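Local coordinates for protein oxidase/hydroxylase (Streptomyces hygroscopicus subsp. hygroscopicus, PDB 4XCA) that probably acts as a metal- and 2-oxoglutarate-dependent dioxygenase of the phytanoyl-CoA dioxygenase family, here with nickel and 2-oxoglutarate bound in a double-stranded beta-helix, at residues 153-158 and 188-193; 49-54 and 87-92; 98-103 and 251-256. One frame throughout, in Å; residues are numbered along the deposited sequence.

Interaction 1: 153-158 and 188-193. With AKG (2-oxoglutaric acid), chain F.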
loop_
_atom_site.group_PDB
_atom_site.type_symbol
_atom_site.label_atom_id
_atom_site.label_comp_id
_atom_site.label_asym_id
_atom_site.label_seq_id
_atom_site.Cartn_x
_atom_site.Cartn_y
_atom_site.Cartn_z
ATOM N N PHE A 153 -21.212 19.886 7.828
ATOM C CA PHE A 153 -20.354 18.913 7.177
ATOM C C PHE A 153 -20.302 17.650 8.014
ATOM O O PHE A 153 -20.081 17.705 9.226
ATOM C CB PHE A 153 -18.954 19.489 6.997
ATOM C CG PHE A 153 -17.983 18.552 6.362
ATOM C CD1 PHE A 153 -17.296 17.614 7.124
ATOM C CD2 PHE A 153 -17.716 18.638 5.003
ATOM C CE1 PHE A 153 -16.384 16.768 6.541
ATOM C CE2 PHE A 153 -16.807 17.787 4.402
ATOM C CZ PHE A 153 -16.135 16.854 5.166
ATOM N N CYS A 154 -20.527 16.515 7.372
ATOM C CA CYS A 154 -20.449 15.249 8.069
ATOM C C CYS A 154 -19.694 14.269 7.193
ATOM O O CYS A 154 -19.654 14.433 5.976
ATOM C CB CYS A 154 -21.842 14.729 8.433
ATOM S SG CYS A 154 -22.968 14.481 7.045
ATOM N N TYR A 155 -19.080 13.269 7.817
ATOM C CA TYR A 155 -18.175 12.360 7.122
ATOM C C TYR A 155 -18.191 10.987 7.792
ATOM O O TYR A 155 -18.489 10.870 8.983
ATOM C CB TYR A 155 -16.754 12.919 7.120
ATOM C CG TYR A 155 -16.163 12.951 8.522
ATOM C CD1 TYR A 155 -16.530 13.941 9.433
ATOM C CD2 TYR A 155 -15.262 11.976 8.945
ATOM C CE1 TYR A 155 -16.020 13.961 10.708
ATOM C CE2 TYR A 155 -14.740 11.994 10.230
ATOM C CZ TYR A 155 -15.123 12.986 11.101
ATOM O OH TYR A 155 -14.605 13.007 12.375
ATOM N N VAL A 156 -17.868 9.958 7.016
ATOM C CA VAL A 156 -17.766 8.595 7.509
ATOM C C VAL A 156 -16.317 8.338 7.924
ATOM O O VAL A 156 -15.394 8.420 7.109
ATOM C CB VAL A 156 -18.221 7.571 6.443
ATOM C CG1 VAL A 156 -18.076 6.149 6.956
ATOM C CG2 VAL A 156 -19.657 7.834 6.040
ATOM N N GLN A 157 -16.127 8.069 9.206
ATOM C CA GLN A 157 -14.806 7.859 9.785
ATOM C C GLN A 157 -13.970 6.854 9.012
ATOM O O GLN A 157 -14.428 5.745 8.732
ATOM C CB GLN A 157 -14.944 7.385 11.227
ATOM C CG GLN A 157 -15.479 8.431 12.161
ATOM C CD GLN A 157 -15.696 7.905 13.570
ATOM O OE1 GLN A 157 -14.989 7.002 14.036
ATOM N NE2 GLN A 157 -16.671 8.476 14.260
ATOM N N GLY A 158 -12.744 7.245 8.674
ATOM C CA GLY A 158 -11.802 6.347 8.031
ATOM C C GLY A 158 -12.159 5.931 6.610
ATOM O O GLY A 158 -11.504 5.059 6.035
ATOM N N SER A 188 -19.903 11.319 11.545
ATOM C CA SER A 188 -19.619 12.362 12.512
ATOM C C SER A 188 -19.785 13.732 11.882
ATOM O O SER A 188 -19.675 13.882 10.672
ATOM C CB SER A 188 -18.199 12.223 13.067
ATOM O OG SER A 188 -17.895 10.869 13.350
ATOM N N ASP A 189 -20.037 14.728 12.718
ATOM C CA ASP A 189 -20.207 16.091 12.245
ATOM C C ASP A 189 -18.981 16.930 12.539
ATOM O O ASP A 189 -18.246 16.656 13.485
ATOM C CB ASP A 189 -21.435 16.726 12.881
ATOM C CG ASP A 189 -22.717 16.080 12.415
ATOM O OD1 ASP A 189 -23.024 16.216 11.214
ATOM O OD2 ASP A 189 -23.415 15.440 13.237
ATOM N N VAL A 190 -18.760 17.939 11.705
ATOM C CA VAL A 190 -17.721 18.924 11.952
ATOM C C VAL A 190 -18.339 20.321 12.071
ATOM O O VAL A 190 -19.104 20.739 11.208
ATOM C CB VAL A 190 -16.671 18.912 10.826
ATOM C CG1 VAL A 190 -15.603 19.941 11.090
ATOM C CG2 VAL A 190 -16.063 17.529 10.693
ATOM N N PHE A 191 -18.013 21.035 13.141
ATOM C CA PHE A 191 -18.492 22.399 13.327
ATOM C C PHE A 191 -17.377 23.360 13.002
ATOM O O PHE A 191 -16.210 23.051 13.209
ATOM C CB PHE A 191 -19.014 22.613 14.745
ATOM C CG PHE A 191 -20.154 21.696 15.097
ATOM C CD1 PHE A 191 -21.153 21.425 14.159
ATOM C CD2 PHE A 191 -20.216 21.074 16.340
ATOM C CE1 PHE A 191 -22.205 20.568 14.452
ATOM C CE2 PHE A 191 -21.266 20.214 16.640
ATOM C CZ PHE A 191 -22.262 19.959 15.685
ATOM N N VAL A 192 -17.740 24.511 12.438
ATOM C CA VAL A 192 -16.759 25.478 11.955
ATOM C C VAL A 192 -17.223 26.908 12.195
ATOM O O VAL A 192 -18.409 27.160 12.365
ATOM C CB VAL A 192 -16.482 25.289 10.426
ATOM C CG1 VAL A 192 -15.929 23.915 10.149
ATOM C CG2 VAL A 192 -17.745 25.532 9.616
ATOM N N ARG A 193 -16.281 27.843 12.181
ATOM C CA ARG A 193 -16.589 29.277 12.210
ATOM C C ARG A 193 -16.281 29.901 10.849
ATOM O O ARG A 193 -15.564 29.306 10.032
ATOM C CB ARG A 193 -15.771 30.015 13.286
ATOM C CG ARG A 193 -15.688 29.357 14.673
ATOM C CD ARG A 193 -16.693 29.944 15.677
ATOM N NE ARG A 193 -16.963 31.379 15.497
ATOM C CZ ARG A 193 -16.510 32.354 16.288
ATOM N NH1 ARG A 193 -15.741 32.084 17.336
ATOM N NH2 ARG A 193 -16.824 33.615 16.029
HETATM C C1 AKG F . -18.683 20.003 -1.938
HETATM O O1 AKG F . -18.302 19.081 -2.698
HETATM O O2 AKG F . -19.012 21.112 -2.413
HETATM C C2 AKG F . -18.747 19.783 -0.449
HETATM O O5 AKG F . -18.233 18.800 0.046
HETATM C C3 AKG F . -19.464 20.807 0.396
HETATM C C4 AKG F . -19.116 20.609 1.848
HETATM C C5 AKG F . -19.932 21.584 2.668
HETATM O O3 AKG F . -19.648 21.763 3.878
HETATM O O4 AKG F . -20.909 22.210 2.161
HETATM O O HOH W 1 -19.963 22.199 8.875
#
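F153 and V190 join first through their backbones: V190 N donates to F153 O at 2.8 Å, and the donor lies nearly in line with the carbonyl. Two further ladder bonds link Y155 with S188, from Y155 N to S188 O and from S188 N to Y155 O. C154 and D189 between them form a non-hydrogen-bonded antiparallel pair with CA atoms 4.3 Å apart, close enough for a CA-H...O contact from C154 CA to S188 O. At the F153/V190 pair a water makes the second link, accepting from F153 N and donating to V190 O.

On the face that carries Y155 and S188, one methyl does most of the apolar work. V190 CG2 lies 3.6 Å from Y155 CE1 and 3.8 Å from F153 CD1, touching both rings in roughly perpendicular directions. The tyrosine side chain crosses the valine at about a right angle, while F153 and V190 run side by side. With chi1 at 67°, Y155 CG is held between its own backbone N and carbonyl carbon, a setting that brings CE1 and CZ against S188 CB. Further along, the Q157 amide reaches back in its own plane, NE2 giving S188 OG a bond of 2.8 Å (163° at the hydrogen). On the other face D189 OD1 touches C154 CB, but its main partner is R209.

At its CD2 edge the F153 ring approaches O3 of 2-oxoglutarate at 3.8 Å, making this ring part of the cosubstrate pocket. Strand 187-189 is outermost in its four-stranded antiparallel sheet, and strand 153-156 pairs on its other side with strand 206-208. Strand 136-141 and strand 197-201 of the larger sheet pack on F153, F17 meets the Y155 ring edge-to-face, and Q157 of a second subunit packs on Y155.

Interaction 2: 49-54 and 87-92. With AKG (2-oxoglutaric acid), chain F.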
loop_
_atom_site.group_PDB
_atom_site.type_symbol
_atom_site.label_atom_id
_atom_site.label_comp_id
_atom_site.label_asym_id
_atom_site.label_seq_id
_atom_site.Cartn_x
_atom_site.Cartn_y
_atom_site.Cartn_z
ATOM N N THR A 49 -30.981 28.870 -3.235
ATOM C CA THR A 49 -29.907 27.881 -3.154
ATOM C C THR A 49 -29.218 27.805 -4.516
ATOM O O THR A 49 -29.830 27.390 -5.499
ATOM C CB THR A 49 -30.414 26.467 -2.763
ATOM O OG1 THR A 49 -30.818 26.441 -1.383
ATOM C CG2 THR A 49 -29.308 25.434 -2.980
ATOM N N ARG A 50 -27.953 28.201 -4.582
ATOM C CA ARG A 50 -27.242 28.199 -5.859
ATOM C C ARG A 50 -25.745 27.897 -5.733
ATOM O O ARG A 50 -25.159 27.936 -4.642
ATOM C CB ARG A 50 -27.410 29.550 -6.558
ATOM C CG ARG A 50 -26.775 30.687 -5.777
ATOM C CD ARG A 50 -26.539 31.907 -6.644
ATOM N NE ARG A 50 -25.590 31.648 -7.718
ATOM C CZ ARG A 50 -25.210 32.560 -8.609
ATOM N NH1 ARG A 50 -25.701 33.791 -8.557
ATOM N NH2 ARG A 50 -24.339 32.244 -9.555
ATOM N N ARG A 51 -25.138 27.621 -6.879
ATOM C CA ARG A 51 -23.702 27.426 -6.998
ATOM C C ARG A 51 -23.110 28.630 -7.730
ATOM O O ARG A 51 -23.766 29.186 -8.611
ATOM C CB ARG A 51 -23.421 26.124 -7.748
ATOM C CG ARG A 51 -21.962 25.760 -7.937
ATOM C CD ARG A 51 -21.851 24.536 -8.840
ATOM N NE ARG A 51 -20.537 23.911 -8.750
ATOM C CZ ARG A 51 -20.188 23.051 -7.796
ATOM N NH1 ARG A 51 -21.053 22.717 -6.844
ATOM N NH2 ARG A 51 -18.966 22.534 -7.783
ATOM N N TYR A 52 -21.896 29.046 -7.361
ATOM C CA TYR A 52 -21.179 30.095 -8.098
ATOM C C TYR A 52 -19.991 29.505 -8.844
ATOM O O TYR A 52 -18.881 29.473 -8.313
ATOM C CB TYR A 52 -20.670 31.197 -7.169
ATOM C CG TYR A 52 -21.728 31.951 -6.393
ATOM C CD1 TYR A 52 -22.153 33.214 -6.805
ATOM C CD2 TYR A 52 -22.284 31.415 -5.231
ATOM C CE1 TYR A 52 -23.112 33.919 -6.079
ATOM C CE2 TYR A 52 -23.235 32.108 -4.504
ATOM C CZ TYR A 52 -23.651 33.356 -4.928
ATOM O OH TYR A 52 -24.605 34.039 -4.201
ATOM N N PRO A 53 -20.211 29.047 -10.087
ATOM C CA PRO A 53 -19.167 28.318 -10.819
ATOM C C PRO A 53 -17.985 29.219 -11.181
ATOM O O PRO A 53 -18.166 30.421 -11.358
ATOM C CB PRO A 53 -19.896 27.830 -12.070
ATOM C CG PRO A 53 -21.014 28.832 -12.272
ATOM C CD PRO A 53 -21.432 29.246 -10.888
ATOM N N ASP A 54 -16.790 28.638 -11.230
ATOM C CA ASP A 54 -15.575 29.329 -11.673
ATOM C C ASP A 54 -15.382 30.724 -11.066
ATOM O O ASP A 54 -15.266 31.709 -11.790
ATOM C CB ASP A 54 -15.571 29.434 -13.202
ATOM C CG ASP A 54 -14.171 29.656 -13.777
ATOM O OD1 ASP A 54 -13.229 29.982 -13.007
ATOM O OD2 ASP A 54 -14.017 29.509 -15.010
ATOM N N GLU A 87 -10.517 23.505 -9.635
ATOM C CA GLU A 87 -11.822 24.163 -9.607
ATOM C C GLU A 87 -11.846 25.201 -8.494
ATOM O O GLU A 87 -11.035 25.139 -7.556
ATOM C CB GLU A 87 -12.940 23.141 -9.391
ATOM C CG GLU A 87 -12.784 22.350 -8.094
ATOM C CD GLU A 87 -13.836 21.251 -7.918
ATOM O OE1 GLU A 87 -13.502 20.228 -7.274
ATOM O OE2 GLU A 87 -14.989 21.412 -8.408
ATOM N N GLY A 88 -12.783 26.136 -8.589
ATOM C CA GLY A 88 -13.005 27.133 -7.555
ATOM C C GLY A 88 -14.422 27.654 -7.661
ATOM O O GLY A 88 -14.776 28.286 -8.658
ATOM N N TYR A 89 -15.251 27.377 -6.656
ATOM C CA TYR A 89 -16.676 27.711 -6.762
ATOM C C TYR A 89 -17.233 28.126 -5.400
ATOM O O TYR A 89 -16.619 27.884 -4.369
ATOM C CB TYR A 89 -17.486 26.523 -7.358
ATOM C CG TYR A 89 -17.428 25.262 -6.514
ATOM C CD1 TYR A 89 -16.439 24.306 -6.720
ATOM C CD2 TYR A 89 -18.342 25.045 -5.488
ATOM C CE1 TYR A 89 -16.365 23.168 -5.932
ATOM C CE2 TYR A 89 -18.277 23.907 -4.692
ATOM C CZ TYR A 89 -17.289 22.975 -4.922
ATOM O OH TYR A 89 -17.233 21.845 -4.143
ATOM N N GLY A 90 -18.390 28.771 -5.408
ATOM C CA GLY A 90 -19.034 29.175 -4.176
ATOM C C GLY A 90 -20.334 28.420 -4.005
ATOM O O GLY A 90 -20.947 27.992 -4.988
ATOM N N LEU A 91 -20.744 28.240 -2.754
ATOM C CA LEU A 91 -22.006 27.574 -2.442
ATOM C C LEU A 91 -22.826 28.423 -1.482
ATOM O O LEU A 91 -22.355 28.766 -0.389
ATOM C CB LEU A 91 -21.773 26.186 -1.827
ATOM C CG LEU A 91 -21.135 25.084 -2.669
ATOM C CD1 LEU A 91 -20.924 23.827 -1.817
ATOM C CD2 LEU A 91 -21.971 24.754 -3.912
ATOM N N ARG A 92 -24.038 28.780 -1.905
ATOM C CA ARG A 92 -25.018 29.391 -1.018
ATOM C C ARG A 92 -26.146 28.404 -0.774
ATOM O O ARG A 92 -26.748 27.896 -1.730
ATOM C CB ARG A 92 -25.587 30.680 -1.609
ATOM C CG ARG A 92 -26.735 31.282 -0.776
ATOM C CD ARG A 92 -27.403 32.482 -1.475
ATOM N NE ARG A 92 -26.437 33.487 -1.916
ATOM C CZ ARG A 92 -25.796 34.315 -1.095
ATOM N NH1 ARG A 92 -26.023 34.263 0.211
ATOM N NH2 ARG A 92 -24.924 35.194 -1.575
HETATM C C1 AKG F . -18.683 20.003 -1.938
HETATM O O1 AKG F . -18.302 19.081 -2.698
HETATM O O2 AKG F . -19.012 21.112 -2.413
HETATM C C2 AKG F . -18.747 19.783 -0.449
HETATM O O5 AKG F . -18.233 18.800 0.046
HETATM C C3 AKG F . -19.464 20.807 0.396
HETATM C C4 AKG F . -19.116 20.609 1.848
HETATM C C5 AKG F . -19.932 21.584 2.668
HETATM O O3 AKG F . -19.648 21.763 3.878
HETATM O O4 AKG F . -20.909 22.210 2.161
HETATM O O HOH W 2 -16.399 22.907 -9.908
#
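E87 comes near R51 without a salt bridge: E87 OE2 is 4.2 Å from R51 NH2, and a water donates to the carboxylate while accepting only weakly from the guanidinium. The other oxygen, OE1, bonds to Y135 OH.

Y89 carries the main side-chain contact. The R51 guanidinium stacks on one face of its ring, planes 23° apart, with CZ 3.7 Å from the centroid in a cation-pi arrangement. R51 gets there with its chain extended to NE, CG anti to the backbone N (chi1 -179°), before the guanidinium turns onto the ring. At the ring's edge Y89 OH donates to O2 of 2-oxoglutarate at 2.6 Å, and K137 NZ also bonds this hydroxyl; R51 thus backs a ring that holds the cosubstrate.

G90 pairs with Y52 in both directions, and Y52 CD2 lies 3.7 Å from G90 O, with that oxygen at the ring's edge. Strand 50-52 is an outermost strand of the larger antiparallel sheet of the double-stranded beta-helix, running at 153° to strand 87-92.

L91 sits beside R51, CD2 against NH1, while its CD1 packs 3.4 Å from O2 of the cosubstrate.

R92 closes the ladder with two backbone bonds to R50. Its guanidinium grips Y52 OH side-on, NE at 3.0 Å and NH2 at 2.9 Å, near its own plane. It also makes salt bridges to D216 and D40, and D40 hydrogen-bonds Y52 OH.

Interaction 3: 98-103 and 251-256. With NI (nickel (II) ion), chain E; AKG (2-oxoglutaric acid), chain F.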
loop_
_atom_site.group_PDB
_atom_site.type_symbol
_atom_site.label_atom_id
_atom_site.label_comp_id
_atom_site.label_asym_id
_atom_site.label_seq_id
_atom_site.Cartn_x
_atom_site.Cartn_y
_atom_site.Cartn_z
ATOM N N VAL A 98 -29.722 19.957 1.303
ATOM C CA VAL A 98 -28.960 18.860 1.864
ATOM C C VAL A 98 -27.880 18.500 0.836
ATOM O O VAL A 98 -27.935 18.959 -0.304
ATOM C CB VAL A 98 -29.893 17.654 2.194
ATOM C CG1 VAL A 98 -30.555 17.138 0.920
ATOM C CG2 VAL A 98 -29.150 16.530 2.954
ATOM N N LEU A 99 -26.875 17.740 1.253
ATOM C CA LEU A 99 -25.872 17.225 0.346
ATOM C C LEU A 99 -25.591 15.789 0.753
ATOM O O LEU A 99 -25.031 15.538 1.814
ATOM C CB LEU A 99 -24.592 18.066 0.381
ATOM C CG LEU A 99 -23.468 17.720 -0.605
ATOM C CD1 LEU A 99 -23.913 17.847 -2.058
ATOM C CD2 LEU A 99 -22.310 18.632 -0.361
ATOM N N TYR A 100 -25.998 14.844 -0.082
ATOM C CA TYR A 100 -25.857 13.448 0.271
ATOM C C TYR A 100 -24.398 13.006 0.163
ATOM O O TYR A 100 -23.561 13.718 -0.399
ATOM C CB TYR A 100 -26.770 12.607 -0.607
ATOM C CG TYR A 100 -28.231 12.942 -0.400
ATOM C CD1 TYR A 100 -28.727 13.216 0.873
ATOM C CD2 TYR A 100 -29.115 13.011 -1.473
ATOM C CE1 TYR A 100 -30.067 13.519 1.074
ATOM C CE2 TYR A 100 -30.461 13.329 -1.276
ATOM C CZ TYR A 100 -30.925 13.577 -0.005
ATOM O OH TYR A 100 -32.254 13.885 0.194
ATOM N N LEU A 101 -24.096 11.845 0.730
ATOM C CA LEU A 101 -22.725 11.359 0.782
ATOM C C LEU A 101 -22.139 11.084 -0.592
ATOM O O LEU A 101 -22.789 10.495 -1.455
ATOM C CB LEU A 101 -22.647 10.096 1.624
ATOM C CG LEU A 101 -22.924 10.213 3.123
ATOM C CD1 LEU A 101 -22.683 8.870 3.766
ATOM C CD2 LEU A 101 -22.073 11.318 3.784
ATOM N N HIS A 102 -20.909 11.540 -0.788
ATOM C CA HIS A 102 -20.148 11.270 -2.002
ATOM C C HIS A 102 -18.681 11.090 -1.613
ATOM O O HIS A 102 -18.270 11.496 -0.533
ATOM C CB HIS A 102 -20.317 12.397 -3.024
ATOM C CG HIS A 102 -20.007 13.756 -2.484
ATOM N ND1 HIS A 102 -20.824 14.406 -1.580
ATOM C CD2 HIS A 102 -18.959 14.586 -2.709
ATOM C CE1 HIS A 102 -20.293 15.577 -1.272
ATOM N NE2 HIS A 102 -19.162 15.711 -1.944
ATOM N N GLY A 103 -17.896 10.476 -2.487
ATOM C CA GLY A 103 -16.518 10.177 -2.167
ATOM C C GLY A 103 -16.411 8.777 -1.599
ATOM O O GLY A 103 -17.324 7.966 -1.774
ATOM N N ASP A 251 -20.100 5.218 -7.142
ATOM C CA ASP A 251 -21.379 5.223 -6.433
ATOM C C ASP A 251 -21.449 6.413 -5.462
ATOM O O ASP A 251 -20.537 6.635 -4.661
ATOM C CB ASP A 251 -21.596 3.906 -5.664
ATOM C CG ASP A 251 -21.918 2.720 -6.566
ATOM O OD1 ASP A 251 -22.149 2.899 -7.787
ATOM O OD2 ASP A 251 -21.951 1.587 -6.039
ATOM N N VAL A 252 -22.521 7.190 -5.558
ATOM C CA VAL A 252 -22.787 8.259 -4.612
ATOM C C VAL A 252 -24.255 8.116 -4.206
ATOM O O VAL A 252 -25.038 7.520 -4.947
ATOM C CB VAL A 252 -22.516 9.651 -5.212
ATOM C CG1 VAL A 252 -21.043 9.818 -5.577
ATOM C CG2 VAL A 252 -23.388 9.880 -6.438
ATOM N N GLU A 253 -24.639 8.650 -3.047
ATOM C CA GLU A 253 -26.008 8.443 -2.562
ATOM C C GLU A 253 -27.071 9.052 -3.486
ATOM O O GLU A 253 -28.175 8.525 -3.586
ATOM C CB GLU A 253 -26.171 8.995 -1.151
ATOM C CG GLU A 253 -25.824 7.980 -0.060
ATOM C CD GLU A 253 -26.034 8.548 1.338
ATOM O OE1 GLU A 253 -25.921 9.786 1.497
ATOM O OE2 GLU A 253 -26.332 7.762 2.265
ATOM N N GLU A 254 -26.734 10.142 -4.170
ATOM C CA GLU A 254 -27.653 10.743 -5.140
ATOM C C GLU A 254 -28.126 9.768 -6.224
ATOM O O GLU A 254 -29.186 9.966 -6.813
ATOM C CB GLU A 254 -27.005 11.958 -5.808
ATOM C CG GLU A 254 -27.046 13.213 -4.957
ATOM C CD GLU A 254 -26.482 14.428 -5.677
ATOM O OE1 GLU A 254 -26.400 14.407 -6.928
ATOM O OE2 GLU A 254 -26.121 15.406 -4.987
ATOM N N ASP A 255 -27.353 8.719 -6.489
ATOM C CA ASP A 255 -27.737 7.750 -7.517
ATOM C C ASP A 255 -28.992 6.968 -7.136
ATOM O O ASP A 255 -29.686 6.471 -8.027
ATOM C CB ASP A 255 -26.606 6.752 -7.804
ATOM C CG ASP A 255 -25.384 7.399 -8.415
ATOM O OD1 ASP A 255 -25.524 8.429 -9.108
ATOM O OD2 ASP A 255 -24.267 6.871 -8.205
ATOM N N PHE A 256 -29.274 6.839 -5.834
ATOM C CA PHE A 256 -30.416 6.032 -5.388
ATOM C C PHE A 256 -31.265 6.660 -4.265
ATOM O O PHE A 256 -32.407 6.252 -4.051
ATOM C CB PHE A 256 -29.946 4.626 -4.958
ATOM C CG PHE A 256 -28.896 4.614 -3.869
ATOM C CD1 PHE A 256 -29.263 4.513 -2.527
ATOM C CD2 PHE A 256 -27.542 4.657 -4.187
ATOM C CE1 PHE A 256 -28.306 4.484 -1.526
ATOM C CE2 PHE A 256 -26.579 4.637 -3.191
ATOM C CZ PHE A 256 -26.959 4.542 -1.854
HETATM NI NI NI E . -17.649 17.255 -1.450
HETATM C C1 AKG F . -18.683 20.003 -1.938
HETATM O O1 AKG F . -18.302 19.081 -2.698
HETATM O O2 AKG F . -19.012 21.112 -2.413
HETATM C C2 AKG F . -18.747 19.783 -0.449
HETATM O O5 AKG F . -18.233 18.800 0.046
HETATM C C3 AKG F . -19.464 20.807 0.396
HETATM C C4 AKG F . -19.116 20.609 1.848
HETATM C C5 AKG F . -19.932 21.584 2.668
HETATM O O3 AKG F . -19.648 21.763 3.878
HETATM O O4 AKG F . -20.909 22.210 2.161
HETATM O O HOH W 3 -27.210 15.871 -2.673
HETATM O O HOH W 4 -24.063 14.672 -3.182
HETATM O O HOH W 5 -24.363 11.971 -3.407
HETATM O O HOH W 6 -18.295 7.924 -4.549
HETATM O O HOH W 7 -16.592 16.343 -2.729
HETATM O O HOH W 8 -15.776 18.085 -1.099
#
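Direct hydrogen bonds join L101 and E253 twice. L101 N donates to E253 OE1 at 2.9 Å, reaching the anti side of the carboxylate and 29° out of its plane. In return E253 N meets L101 O at 3.1 Å, almost straight (174° at the hydrogen). The extended E253 side chain lies alongside L101 and points the same way, which brings OE1 within 3.3 Å of L101 CB. S178 OG and L179 N also bond this carboxylate, giving the buried acid polar partners on both oxygens.

Waters extend the link. E254 OE2 accepts from two of them: one accepts from Y100 N, the other donates to Y100 O. A third joins L101 O to E254 N, and a fourth donates to both G103 O and D251 O.

Apolar contact is slight, with V252 CG1 packing on H102 CB at 3.7 Å and the edge of the Y100 ring meeting E254 CG.

The metal bond lies on the far side of the strand, where H102 NE2 binds nickel at 2.2 Å. H102 ND1 donates in the ring plane to Y100 O (3.1 Å), which fixes the ring's rotation. 2-Oxoglutarate chelates the nickel through O1 and O5, two waters add to the shell, and H206 completes it; L99 CD2 packs on the cosubstrate carbons at 3.7 Å. H102 and H206 also bind iron(II) in this protein, so nickel occupies the iron site here.

Strand 99-102 is an outermost strand of the smaller sheet, paired with strand 206-208. Helix 179-182 covers L101 and V98, while helix 167-173 packs on E253 and F256 of the C-terminal loop that follows strand 217-226.

In the fold
All three contacts touch one bound 2-oxoglutarate. Interaction 2 lies at the outer edge of the six-stranded sheet, whereas interactions 1 and 3 both use the four-stranded sheet, at its two outermost strands, 187-189 and 99-102. The centres of interactions 1 and 2 lie about 21 Å apart. About 18 Å separates the centres of interactions 2 and 3, and about 16 Å those of interactions 1 and 3. Only the last pair touch, V156 CG2 meeting L101 CD1 at 3.9 Å. Along the chain interaction 2 closes first; interaction 3 then spans residues 98 to 256 and encloses interaction 1. Both sheets thereby supply residues to the cosubstrate site, while the C-terminal loop packs on the strand that carries the nickel ligand H102.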